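Local atomic coordinates of leucine-rich repeat protein TpLRR (Treponema pallidum, PDB entry 6MLX), a protein that is of unknown function but, as a secreted or periplasmic leucine-rich repeat protein, may serve as a scaffold for binding other molecules. Residues Ile22-Leu36 against Glu47-Arg61. Residues are numbered along the deposited sequence; the frame is centred on the assembly and turned at random.
Sequences IIITRYLGKGIAVVL and EVATKAFYGCVSLVR
Tyr27 lays its CB over one face of the Phe53 ring, 3.9 Å from the ring centroid, in a CH-pi contact. The two rings run nearly parallel, their planes 22° apart, but are slid so far that they barely overlap. With CG anti to the backbone N (chi1 170°), the tyrosine ring comes up against Leu59 CD1, while Cys56 SG stands at its edge, 5.4 Å from the centroid. Tyr27 OH accepts a hydrogen bond from Gly31 N of its own segment, which fixes the far end of the ring. Leu59 also reaches Val34, CD2 to CG2 at 3.7 Å, and Phe76 stacks on Phe53 to carry the core onward.

Outside this core Arg26 bends at chi2 (63°) so that its guanidinium lies edge-on to the turns of the neighbouring coil. NH1 gives Tyr54 O a bond of 3.1 Å, close to the guanidinium plane, and a weak one to Ala52 O, which also accepts from Tyr27 N. A water bridges Thr25 O and Thr50 O.

Parallel strand pairing closes both ends: Ile24 N to Glu47 O and Ala49 N to Ile24 O at one, Val34 N to Arg61 O at the other. There Ile32 O accepts the N-H groups of both Val60 and Arg61, and Ser58 OG bonds Gly31 O at 3.2 Å. The stacking is consistent with 22-36 serving as the first coil, against which the leucine-rich repeat coil 47-61 packs, with apolar side chains filling the middle and backbone carbonyls, Ile32 O gripped twice and Ala52 O once firmly and once weakly, tying the rungs together without any salt bridge between them.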
loop_
_atom_site.group_PDB
_atom_site.type_symbol
_atom_site.label_atom_id
_atom_site.label_comp_id
_atom_site.label_asym_id
_atom_site.label_seq_id
_atom_site.Cartn_x
_atom_site.Cartn_y
_atom_site.Cartn_z
ATOM N N ILE A 22 -14.622 -7.189 14.913
ATOM C CA ILE A 22 -14.100 -8.459 14.416
ATOM C C ILE A 22 -12.793 -8.196 13.679
ATOM O O ILE A 22 -12.722 -7.296 12.829
ATOM C CB ILE A 22 -15.126 -9.147 13.490
ATOM C CG1 ILE A 22 -16.436 -9.427 14.237
ATOM C CG2 ILE A 22 -14.567 -10.442 12.906
ATOM C CD1 ILE A 22 -16.252 -10.248 15.495
ATOM N N ILE A 23 -11.758 -8.966 14.018
ATOM C CA ILE A 23 -10.480 -8.990 13.314
ATOM C C ILE A 23 -10.451 -10.239 12.443
ATOM O O ILE A 23 -10.578 -11.356 12.957
ATOM C CB ILE A 23 -9.303 -9.004 14.298
ATOM C CG1 ILE A 23 -9.323 -7.750 15.184
ATOM C CG2 ILE A 23 -7.964 -9.225 13.539
ATOM C CD1 ILE A 23 -8.371 -7.795 16.377
ATOM N N ILE A 24 -10.283 -10.068 11.134
ATOM C CA ILE A 24 -10.235 -11.213 10.225
ATOM C C ILE A 24 -8.810 -11.758 10.203
ATOM O O ILE A 24 -7.866 -11.048 9.840
ATOM C CB ILE A 24 -10.700 -10.829 8.815
ATOM C CG1 ILE A 24 -12.137 -10.325 8.839
ATOM C CG2 ILE A 24 -10.594 -12.024 7.870
ATOM C CD1 ILE A 24 -13.154 -11.375 9.203
ATOM N N THR A 25 -8.651 -13.018 10.611
ATOM C CA THR A 25 -7.332 -13.618 10.733
ATOM C C THR A 25 -6.985 -14.538 9.574
ATOM O O THR A 25 -5.795 -14.755 9.319
ATOM C CB THR A 25 -7.216 -14.398 12.051
ATOM O OG1 THR A 25 -8.194 -15.446 12.072
ATOM C CG2 THR A 25 -7.470 -13.481 13.217
ATOM N N ARG A 26 -7.970 -15.085 8.870
ATOM C CA ARG A 26 -7.614 -15.905 7.721
ATOM C C ARG A 26 -8.809 -15.988 6.778
ATOM O O ARG A 26 -9.961 -16.072 7.214
ATOM C CB ARG A 26 -7.138 -17.305 8.155
ATOM C CG ARG A 26 -6.610 -18.194 7.032
ATOM C CD ARG A 26 -5.345 -17.573 6.362
ATOM N NE ARG A 26 -4.544 -18.568 5.639
ATOM C CZ ARG A 26 -3.831 -18.324 4.536
ATOM N NH1 ARG A 26 -3.814 -17.125 3.982
ATOM N NH2 ARG A 26 -3.136 -19.302 3.972
ATOM N N TYR A 27 -8.521 -15.917 5.482
ATOM C CA TYR A 27 -9.485 -16.259 4.453
ATOM C C TYR A 27 -9.223 -17.699 4.040
ATOM O O TYR A 27 -8.094 -18.046 3.672
ATOM C CB TYR A 27 -9.378 -15.311 3.263
ATOM C CG TYR A 27 -10.177 -15.754 2.054
ATOM C CD1 TYR A 27 -11.555 -15.913 2.125
ATOM C CD2 TYR A 27 -9.548 -15.992 0.840
ATOM C CE1 TYR A 27 -12.285 -16.305 1.020
ATOM C CE2 TYR A 27 -10.257 -16.388 -0.268
ATOM C CZ TYR A 27 -11.625 -16.546 -0.178
ATOM O OH TYR A 27 -12.316 -16.933 -1.294
ATOM N N LEU A 28 -10.261 -18.529 4.118
ATOM C CA LEU A 28 -10.133 -19.962 3.876
ATOM C C LEU A 28 -10.507 -20.367 2.461
ATOM O O LEU A 28 -9.984 -21.367 1.954
ATOM C CB LEU A 28 -11.005 -20.742 4.873
ATOM C CG LEU A 28 -10.766 -20.380 6.346
ATOM C CD1 LEU A 28 -11.792 -21.006 7.301
ATOM C CD2 LEU A 28 -9.348 -20.728 6.766
ATOM N N GLY A 29 -11.379 -19.618 1.800
ATOM C CA GLY A 29 -11.858 -20.005 0.490
ATOM C C GLY A 29 -10.797 -19.833 -0.581
ATOM O O GLY A 29 -9.620 -19.569 -0.324
ATOM N N LYS A 30 -11.231 -20.020 -1.822
ATOM C CA LYS A 30 -10.370 -19.818 -2.987
ATOM C C LYS A 30 -11.197 -19.268 -4.139
ATOM O O LYS A 30 -11.063 -19.698 -5.289
ATOM C CB LYS A 30 -9.648 -21.107 -3.408
ATOM C CG LYS A 30 -9.332 -22.088 -2.275
ATOM C CD LYS A 30 -8.133 -22.996 -2.572
ATOM C CE LYS A 30 -8.123 -24.217 -1.626
ATOM N NZ LYS A 30 -7.197 -24.016 -0.461
ATOM N N GLY A 31 -12.089 -18.325 -3.841
ATOM C CA GLY A 31 -12.837 -17.672 -4.895
ATOM C C GLY A 31 -11.960 -16.719 -5.680
ATOM O O GLY A 31 -10.781 -16.500 -5.392
ATOM N N ILE A 32 -12.547 -16.144 -6.722
ATOM C CA ILE A 32 -11.829 -15.122 -7.471
ATOM C C ILE A 32 -12.103 -13.734 -6.916
ATOM O O ILE A 32 -11.409 -12.771 -7.287
ATOM C CB ILE A 32 -12.223 -15.224 -8.950
ATOM C CG1 ILE A 32 -13.747 -15.241 -9.061
ATOM C CG2 ILE A 32 -11.630 -16.486 -9.543
ATOM C CD1 ILE A 32 -14.269 -14.723 -10.366
ATOM N N ALA A 33 -13.076 -13.614 -6.013
ATOM C CA ALA A 33 -13.561 -12.333 -5.521
ATOM C C ALA A 33 -14.089 -12.529 -4.111
ATOM O O ALA A 33 -14.942 -13.396 -3.877
ATOM C CB ALA A 33 -14.658 -11.771 -6.435
ATOM N N VAL A 34 -13.558 -11.740 -3.181
ATOM C CA VAL A 34 -14.024 -11.669 -1.805
ATOM C C VAL A 34 -14.601 -10.277 -1.595
ATOM O O VAL A 34 -13.989 -9.280 -2.000
ATOM C CB VAL A 34 -12.878 -11.959 -0.815
ATOM C CG1 VAL A 34 -13.248 -11.568 0.620
ATOM C CG2 VAL A 34 -12.494 -13.414 -0.887
ATOM N N VAL A 35 -15.809 -10.217 -1.049
ATOM C CA VAL A 35 -16.365 -8.992 -0.496
ATOM C C VAL A 35 -16.399 -9.215 1.009
ATOM O O VAL A 35 -17.282 -9.909 1.527
ATOM C CB VAL A 35 -17.754 -8.665 -1.050
ATOM C CG1 VAL A 35 -18.289 -7.402 -0.381
ATOM C CG2 VAL A 35 -17.710 -8.501 -2.563
ATOM N N LEU A 36 -15.412 -8.661 1.700
ATOM C CA LEU A 36 -15.312 -8.823 3.138
ATOM C C LEU A 36 -16.559 -8.270 3.819
ATOM O O LEU A 36 -16.898 -7.090 3.614
ATOM C CB LEU A 36 -14.085 -8.091 3.661
ATOM C CG LEU A 36 -13.702 -8.509 5.064
ATOM C CD1 LEU A 36 -13.151 -9.913 4.967
ATOM C CD2 LEU A 36 -12.685 -7.540 5.662
ATOM N N GLU A 47 -10.494 -4.944 11.122
ATOM C CA GLU A 47 -9.083 -5.188 10.864
ATOM C C GLU A 47 -8.908 -6.423 9.988
ATOM O O GLU A 47 -9.633 -7.411 10.141
ATOM C CB GLU A 47 -8.320 -5.346 12.179
ATOM C CG GLU A 47 -6.856 -5.719 12.030
ATOM C CD GLU A 47 -6.118 -5.681 13.358
ATOM O OE1 GLU A 47 -5.071 -6.344 13.490
ATOM O OE2 GLU A 47 -6.592 -4.984 14.277
ATOM N N VAL A 48 -7.958 -6.350 9.055
ATOM C CA VAL A 48 -7.471 -7.521 8.328
ATOM C C VAL A 48 -6.099 -7.857 8.905
ATOM O O VAL A 48 -5.122 -7.147 8.646
ATOM C CB VAL A 48 -7.392 -7.276 6.814
ATOM C CG1 VAL A 48 -6.828 -8.515 6.109
ATOM C CG2 VAL A 48 -8.742 -6.895 6.240
ATOM N N ALA A 49 -6.018 -8.949 9.670
ATOM C CA ALA A 49 -4.841 -9.248 10.479
ATOM C C ALA A 49 -3.651 -9.703 9.632
ATOM O O ALA A 49 -3.762 -10.012 8.440
ATOM C CB ALA A 49 -5.153 -10.332 11.514
ATOM N N THR A 50 -2.496 -9.728 10.290
ATOM C CA THR A 50 -1.241 -10.257 9.764
ATOM C C THR A 50 -1.451 -11.508 8.914
ATOM O O THR A 50 -2.036 -12.491 9.372
ATOM C CB THR A 50 -0.312 -10.566 10.946
ATOM O OG1 THR A 50 0.104 -9.336 11.566
ATOM C CG2 THR A 50 0.919 -11.325 10.487
ATOM N N LYS A 51 -0.992 -11.460 7.654
ATOM C CA LYS A 51 -0.948 -12.612 6.744
ATOM C C LYS A 51 -2.322 -13.243 6.487
ATOM O O LYS A 51 -2.409 -14.424 6.128
ATOM C CB LYS A 51 0.020 -13.702 7.254
ATOM C CG LYS A 51 1.473 -13.272 7.409
ATOM C CD LYS A 51 2.383 -14.399 7.954
ATOM C CE LYS A 51 3.475 -14.770 6.942
ATOM N NZ LYS A 51 4.883 -14.859 7.545
ATOM N N ALA A 52 -3.411 -12.490 6.639
ATOM C CA ALA A 52 -4.736 -13.100 6.544
ATOM C C ALA A 52 -5.033 -13.610 5.132
ATOM O O ALA A 52 -5.732 -14.617 4.964
ATOM C CB ALA A 52 -5.802 -12.103 7.001
ATOM N N PHE A 53 -4.527 -12.933 4.098
ATOM C CA PHE A 53 -4.685 -13.418 2.728
ATOM C C PHE A 53 -3.346 -13.837 2.134
ATOM O O PHE A 53 -3.168 -13.819 0.915
ATOM C CB PHE A 53 -5.338 -12.374 1.821
ATOM C CG PHE A 53 -6.750 -12.028 2.187
ATOM C CD1 PHE A 53 -7.809 -12.480 1.419
ATOM C CD2 PHE A 53 -7.019 -11.239 3.288
ATOM C CE1 PHE A 53 -9.115 -12.148 1.749
ATOM C CE2 PHE A 53 -8.313 -10.907 3.624
ATOM C CZ PHE A 53 -9.365 -11.363 2.856
ATOM N N TYR A 54 -2.400 -14.188 2.994
ATOM C CA TYR A 54 -1.060 -14.551 2.563
ATOM C C TYR A 54 -1.108 -15.696 1.550
ATOM O O TYR A 54 -1.694 -16.751 1.817
ATOM C CB TYR A 54 -0.251 -14.933 3.795
ATOM C CG TYR A 54 1.189 -15.253 3.564
ATOM C CD1 TYR A 54 2.167 -14.267 3.673
ATOM C CD2 TYR A 54 1.585 -16.543 3.264
ATOM C CE1 TYR A 54 3.504 -14.559 3.474
ATOM C CE2 TYR A 54 2.924 -16.851 3.057
ATOM C CZ TYR A 54 3.877 -15.855 3.173
ATOM O OH TYR A 54 5.205 -16.150 2.971
ATOM N N GLY A 55 -0.517 -15.469 0.375
ATOM C CA GLY A 55 -0.433 -16.494 -0.646
ATOM C C GLY A 55 -1.722 -16.861 -1.350
ATOM O O GLY A 55 -1.774 -17.907 -2.005
ATOM N N CYS A 56 -2.768 -16.037 -1.263
ATOM C CA CYS A 56 -4.053 -16.399 -1.873
ATOM C C CYS A 56 -4.005 -16.084 -3.367
ATOM O O CYS A 56 -4.602 -15.121 -3.859
ATOM C CB CYS A 56 -5.207 -15.682 -1.187
ATOM S SG CYS A 56 -5.505 -16.243 0.508
ATOM N N VAL A 57 -3.294 -16.943 -4.106
ATOM C CA VAL A 57 -3.055 -16.716 -5.530
ATOM C C VAL A 57 -4.320 -16.754 -6.371
ATOM O O VAL A 57 -4.281 -16.365 -7.543
ATOM C CB VAL A 57 -2.056 -17.745 -6.101
ATOM C CG1 VAL A 57 -0.672 -17.546 -5.499
ATOM C CG2 VAL A 57 -2.563 -19.175 -5.879
ATOM N N SER A 58 -5.441 -17.206 -5.811
ATOM C CA SER A 58 -6.689 -17.260 -6.559
ATOM C C SER A 58 -7.373 -15.905 -6.692
ATOM O O SER A 58 -8.186 -15.726 -7.603
ATOM C CB SER A 58 -7.651 -18.224 -5.874
ATOM O OG SER A 58 -7.970 -17.730 -4.582
ATOM N N LEU A 59 -7.087 -14.962 -5.797
ATOM C CA LEU A 59 -7.876 -13.741 -5.708
ATOM C C LEU A 59 -7.553 -12.790 -6.851
ATOM O O LEU A 59 -6.383 -12.577 -7.185
ATOM C CB LEU A 59 -7.644 -13.062 -4.359
ATOM C CG LEU A 59 -8.538 -13.677 -3.286
ATOM C CD1 LEU A 59 -8.112 -13.270 -1.888
ATOM C CD2 LEU A 59 -9.976 -13.267 -3.555
ATOM N N VAL A 60 -8.608 -12.239 -7.452
ATOM C CA VAL A 60 -8.501 -11.209 -8.473
ATOM C C VAL A 60 -9.010 -9.865 -7.962
ATOM O O VAL A 60 -8.454 -8.815 -8.298
ATOM C CB VAL A 60 -9.264 -11.648 -9.745
ATOM C CG1 VAL A 60 -9.318 -10.533 -10.801
ATOM C CG2 VAL A 60 -8.628 -12.903 -10.326
ATOM N N ARG A 61 -10.055 -9.880 -7.136
ATOM C CA ARG A 61 -10.661 -8.670 -6.601
ATOM C C ARG A 61 -11.001 -8.891 -5.135
ATOM O O ARG A 61 -11.511 -9.951 -4.756
ATOM C CB ARG A 61 -11.941 -8.278 -7.366
ATOM C CG ARG A 61 -11.836 -8.246 -8.875
ATOM C CD ARG A 61 -13.195 -8.586 -9.493
ATOM N NE ARG A 61 -13.070 -9.165 -10.827
ATOM C CZ ARG A 61 -13.481 -10.395 -11.141
ATOM N NH1 ARG A 61 -14.051 -11.169 -10.213
ATOM N NH2 ARG A 61 -13.326 -10.854 -12.383
HETATM O O HOH W 1 -3.760 -13.415 11.117
#